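Pyoverdine biosynthesis protein PvcA (Pseudomonas aeruginosa, PDB 3E59) converts L-tyrosine to its isonitrile, taking the isonitrile carbon from C2 of ribulose 5-phosphate, a step in paerucumarin biosynthesis. Local coordinates at residues 257-260 with 261-265; 178-181 with 182-186. One frame throughout, in Å; residues are numbered along the deposited sequence.

How the interactions relate
Both contacts are local, formed within one continuous stretch, and both lie at the surface, interaction 1 about 13 Å and interaction 2 about 21 Å from the centre of the chain. They hold different elements. Residues 257-265 link neighbouring parallel strands 252-255 and 265-267, and side chains from the two ends of the loop converge on a phosphate ion. Residues 178-186 join helix 167-178 to helix 182-189, where a backbone carbonyl starts the second helix and the side-chain contacts are mostly van der Waals. Thus interaction 1 builds an anion site and interaction 2 a helix start. Their centres are 20 Å apart and they do not touch.

Interaction 1. Residues 257-260 with 261-265; sequences HPQP and ADSLK. With PO4 (phosphate ion), chain E.
The loop gathers H257, Q259 and K265 round one phosphate ion, Q259 and K265 also packing on each other. The imidazole of H257 presents its edge, and ND1 gives an in-plane hydrogen bond to PO4 O1 at 2.9 Å (N-H...O 162°). Q259 packs its side chain on K265. Its chain is bent by the turn about CB-CG (chi2 -68°), so that the amide lies against the methylenes of K265, with CD 3.5 Å from K265 CB. This bend also brings NE2 to PO4 O1 at 3.1 Å, and NE2 is also hydrogen-bonded to S255 OG. A long, flexible amide suits a place that must pack on a lysine chain and still donate to an anion. K265 in turn runs extended beyond CG and sets NZ 2.9 Å from PO4 O4. P260 opens a type I turn: its O accepts from S263 N at 3.1 Å, with the donor well above the carbonyl plane. D262 sits at the third position of that turn, where aspartate is common. S263 OG then accepts from K265 N at 3.0 Å, forming an ST turn. S255 and R253 add further bonds to the ion, which probably came from the crystallisation liquor; an anion site beside strand 252-255 and the loop that follows it is consistent with a place for the phosphate of ribulose 5-phosphate.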
loop_
_atom_site.group_PDB
_atom_site.type_symbol
_atom_site.label_atom_id
_atom_site.label_comp_id
_atom_site.label_asym_id
_atom_site.label_seq_id
_atom_site.Cartn_x
_atom_site.Cartn_y
_atom_site.Cartn_z
ATOM N N HIS A 257 0.454 3.496 -4.024
ATOM C CA HIS A 257 1.214 4.084 -5.124
ATOM C C HIS A 257 0.564 5.375 -5.599
ATOM O O HIS A 257 -0.655 5.491 -5.562
ATOM C CB HIS A 257 1.275 3.157 -6.333
ATOM C CG HIS A 257 1.749 1.787 -6.020
ATOM N ND1 HIS A 257 1.098 0.662 -6.474
ATOM C CD2 HIS A 257 2.811 1.350 -5.298
ATOM C CE1 HIS A 257 1.743 -0.411 -6.049
ATOM N NE2 HIS A 257 2.788 -0.020 -5.339
ATOM N N PRO A 258 1.381 6.343 -6.058
ATOM C CA PRO A 258 0.844 7.502 -6.796
ATOM C C PRO A 258 0.052 6.976 -7.991
ATOM O O PRO A 258 0.444 5.966 -8.576
ATOM C CB PRO A 258 2.096 8.222 -7.306
ATOM C CG PRO A 258 3.196 7.757 -6.442
ATOM C CD PRO A 258 2.847 6.402 -5.904
ATOM N N GLN A 259 -1.044 7.648 -8.338
ATOM C CA GLN A 259 -1.926 7.182 -9.393
ATOM C C GLN A 259 -2.252 8.298 -10.384
ATOM O O GLN A 259 -2.329 9.476 -9.986
ATOM C CB GLN A 259 -3.224 6.593 -8.798
ATOM C CG GLN A 259 -3.039 5.305 -7.952
ATOM C CD GLN A 259 -2.599 4.075 -8.753
ATOM O OE1 GLN A 259 -2.713 4.041 -9.985
ATOM N NE2 GLN A 259 -2.099 3.047 -8.044
ATOM N N PRO A 260 -2.470 7.935 -11.675
ATOM C CA PRO A 260 -2.950 8.933 -12.641
ATOM C C PRO A 260 -4.241 9.568 -12.110
ATOM O O PRO A 260 -5.011 8.903 -11.428
ATOM C CB PRO A 260 -3.231 8.109 -13.916
ATOM C CG PRO A 260 -2.436 6.832 -13.763
ATOM C CD PRO A 260 -2.307 6.590 -12.274
ATOM N N ALA A 261 -4.449 10.850 -12.398
ATOM C CA ALA A 261 -5.600 11.595 -11.904
ATOM C C ALA A 261 -6.941 11.114 -12.491
ATOM O O ALA A 261 -7.994 11.344 -11.898
ATOM C CB ALA A 261 -5.405 13.058 -12.178
ATOM N N ASP A 262 -6.888 10.455 -13.653
ATOM C CA ASP A 262 -8.070 9.890 -14.323
ATOM C C ASP A 262 -8.395 8.482 -13.837
ATOM O O ASP A 262 -9.389 7.890 -14.256
ATOM C CB ASP A 262 -7.836 9.810 -15.828
ATOM C CG ASP A 262 -7.691 11.158 -16.469
ATOM O OD1 ASP A 262 -8.276 12.134 -15.962
ATOM O OD2 ASP A 262 -6.998 11.241 -17.503
ATOM N N SER A 263 -7.535 7.939 -12.984
ATOM C CA SER A 263 -7.670 6.564 -12.508
ATOM C C SER A 263 -8.754 6.417 -11.434
ATOM O O SER A 263 -9.044 7.359 -10.698
ATOM C CB SER A 263 -6.333 6.073 -11.960
ATOM O OG SER A 263 -6.425 4.742 -11.486
ATOM N N LEU A 264 -9.341 5.222 -11.360
ATOM C CA LEU A 264 -10.232 4.839 -10.252
ATOM C C LEU A 264 -9.429 4.760 -8.957
ATOM O O LEU A 264 -9.937 5.004 -7.856
ATOM C CB LEU A 264 -10.869 3.483 -10.541
ATOM C CG LEU A 264 -12.010 3.394 -11.554
ATOM C CD1 LEU A 264 -12.287 1.935 -11.934
ATOM C CD2 LEU A 264 -13.261 4.047 -10.987
ATOM N N LYS A 265 -8.154 4.428 -9.110
ATOM C CA LYS A 265 -7.261 4.286 -7.978
ATOM C C LYS A 265 -6.821 5.657 -7.474
ATOM O O LYS A 265 -6.526 6.573 -8.269
ATOM C CB LYS A 265 -6.059 3.420 -8.348
ATOM C CG LYS A 265 -6.393 2.081 -9.020
ATOM C CD LYS A 265 -5.104 1.370 -9.339
ATOM C CE LYS A 265 -5.247 0.360 -10.427
ATOM N NZ LYS A 265 -3.932 -0.339 -10.615
HETATM P P PO4 E . -2.240 -0.856 -7.157
HETATM O O1 PO4 E . -1.358 0.087 -7.937
HETATM O O2 PO4 E . -1.372 -1.987 -6.635
HETATM O O3 PO4 E . -2.910 -0.081 -6.001
HETATM O O4 PO4 E . -3.277 -1.466 -8.061
HETATM O O HOH W 1 -6.469 9.291 -8.318
#

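Interaction 2. Residues 178-181 with 182-186; sequences YAEP and LESIR
P181 O is the polar atom gripped by the start of the helix. I185 N gives it a hydrogen bond of 3.0 Å, lying in the carbonyl plane and fairly straight at hydrogen (154°). S184 N lies still nearer to P181 O, at 2.8 Å, yet its N-H points poorly and the bond is weak. The next link of the ladder, R186 N to L182 O at 3.0 Å, shows the helix already running regularly.

The proline ring closes back on its own nitrogen, so P181 has no N-H to offer. At the N-cap that costs the helix nothing, because helical bonding there uses its carbonyl. P181 is the N-cap of helix 182-189, and A179 is where the chain leaves the preceding helix 167-178; the two helices are thus joined by a very short linker. Around this cap the contacts are mainly van der Waals. E183 folds back through its bent chain (chi2 71°), bringing OE1 alongside the proline ring, 3.4 Å from P181 CB. A carboxylate in the first turn would also be expected to interact favourably with the helix dipole. S184, small enough to sit close to the linker, places OG 3.4 Å from E180 CB, while the carboxylate of E180 is directed off the helix.

E180 and I185 occupy the two positions of a hydrophobic staple, but here the glutamate contributes merely a methylene, with its CB 4.2 Å from I185 CD1. I185 CG1 passes beside P181 O at 3.7 Å. The buried isoleucine, a branched hydrocarbon suited to an interior face, also packs on Q235 and W238 of helix 219-247, and Q235 NE2 bonds to E180 O.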
loop_
_atom_site.group_PDB
_atom_site.type_symbol
_atom_site.label_atom_id
_atom_site.label_comp_id
_atom_site.label_asym_id
_atom_site.label_seq_id
_atom_site.Cartn_x
_atom_site.Cartn_y
_atom_site.Cartn_z
ATOM N N TYR A 178 -7.749 -13.985 -12.884
ATOM C CA TYR A 178 -7.587 -12.522 -12.898
ATOM C C TYR A 178 -6.308 -11.919 -13.530
ATOM O O TYR A 178 -6.296 -10.718 -13.816
ATOM C CB TYR A 178 -7.818 -11.955 -11.477
ATOM C CG TYR A 178 -9.272 -12.025 -11.091
ATOM C CD1 TYR A 178 -10.191 -11.122 -11.625
ATOM C CD2 TYR A 178 -9.749 -13.028 -10.245
ATOM C CE1 TYR A 178 -11.543 -11.201 -11.317
ATOM C CE2 TYR A 178 -11.117 -13.114 -9.924
ATOM C CZ TYR A 178 -12.000 -12.189 -10.470
ATOM O OH TYR A 178 -13.341 -12.235 -10.171
ATOM N N ALA A 179 -5.260 -12.720 -13.762
ATOM C CA ALA A 179 -4.003 -12.181 -14.340
ATOM C C ALA A 179 -4.045 -12.054 -15.858
ATOM O O ALA A 179 -4.653 -12.884 -16.534
ATOM C CB ALA A 179 -2.796 -13.020 -13.936
ATOM N N GLU A 180 -3.391 -11.024 -16.395
ATOM C CA GLU A 180 -3.156 -10.948 -17.839
ATOM C C GLU A 180 -1.771 -11.557 -18.093
ATOM O O GLU A 180 -0.948 -11.580 -17.184
ATOM C CB GLU A 180 -3.239 -9.492 -18.346
ATOM C CG GLU A 180 -4.436 -8.674 -17.839
ATOM C CD GLU A 180 -5.791 -9.045 -18.466
ATOM O OE1 GLU A 180 -5.827 -9.693 -19.537
ATOM O OE2 GLU A 180 -6.836 -8.667 -17.880
ATOM N N PRO A 181 -1.507 -12.071 -19.314
ATOM C CA PRO A 181 -0.152 -12.561 -19.638
ATOM C C PRO A 181 0.923 -11.475 -19.518
ATOM O O PRO A 181 0.635 -10.294 -19.759
ATOM C CB PRO A 181 -0.274 -12.998 -21.101
ATOM C CG PRO A 181 -1.743 -13.266 -21.293
ATOM C CD PRO A 181 -2.434 -12.244 -20.447
ATOM N N LEU A 182 2.145 -11.884 -19.159
ATOM C CA LEU A 182 3.261 -10.954 -18.963
ATOM C C LEU A 182 3.490 -10.051 -20.165
ATOM O O LEU A 182 3.773 -8.873 -19.996
ATOM C CB LEU A 182 4.559 -11.683 -18.569
ATOM C CG LEU A 182 4.578 -12.281 -17.154
ATOM C CD1 LEU A 182 5.809 -13.163 -16.931
ATOM C CD2 LEU A 182 4.500 -11.193 -16.088
ATOM N N GLU A 183 3.326 -10.596 -21.367
ATOM C CA GLU A 183 3.412 -9.818 -22.608
ATOM C C GLU A 183 2.418 -8.653 -22.606
ATOM O O GLU A 183 2.735 -7.546 -23.033
ATOM C CB GLU A 183 3.169 -10.714 -23.836
ATOM C CG GLU A 183 4.126 -11.899 -23.980
ATOM C CD GLU A 183 3.899 -12.999 -22.934
ATOM O OE1 GLU A 183 2.726 -13.308 -22.607
ATOM O OE2 GLU A 183 4.908 -13.557 -22.438
ATOM N N SER A 184 1.211 -8.899 -22.119
ATOM C CA SER A 184 0.219 -7.830 -22.033
ATOM C C SER A 184 0.473 -6.852 -20.863
ATOM O O SER A 184 0.150 -5.674 -20.967
ATOM C CB SER A 184 -1.199 -8.410 -21.988
ATOM O OG SER A 184 -1.964 -7.728 -21.012
ATOM N N ILE A 185 1.023 -7.331 -19.754
ATOM C CA ILE A 185 1.400 -6.421 -18.649
ATOM C C ILE A 185 2.414 -5.408 -19.173
ATOM O O ILE A 185 2.276 -4.202 -18.968
ATOM C CB ILE A 185 1.985 -7.180 -17.430
ATOM C CG1 ILE A 185 0.929 -8.124 -16.829
ATOM C CG2 ILE A 185 2.542 -6.201 -16.368
ATOM C CD1 ILE A 185 -0.269 -7.426 -16.190
ATOM N N ARG A 186 3.414 -5.917 -19.886
ATOM C CA ARG A 186 4.446 -5.092 -20.490
ATOM C C ARG A 186 3.889 -4.059 -21.477
ATOM O O ARG A 186 4.283 -2.902 -21.438
ATOM C CB ARG A 186 5.491 -5.978 -21.171
ATOM C CG ARG A 186 6.575 -5.186 -21.903
ATOM C CD ARG A 186 7.724 -6.077 -22.334
ATOM N NE ARG A 186 8.406 -5.485 -23.484
ATOM C CZ ARG A 186 9.318 -4.528 -23.389
ATOM N NH1 ARG A 186 9.673 -4.060 -22.194
ATOM N NH2 ARG A 186 9.870 -4.045 -24.484
#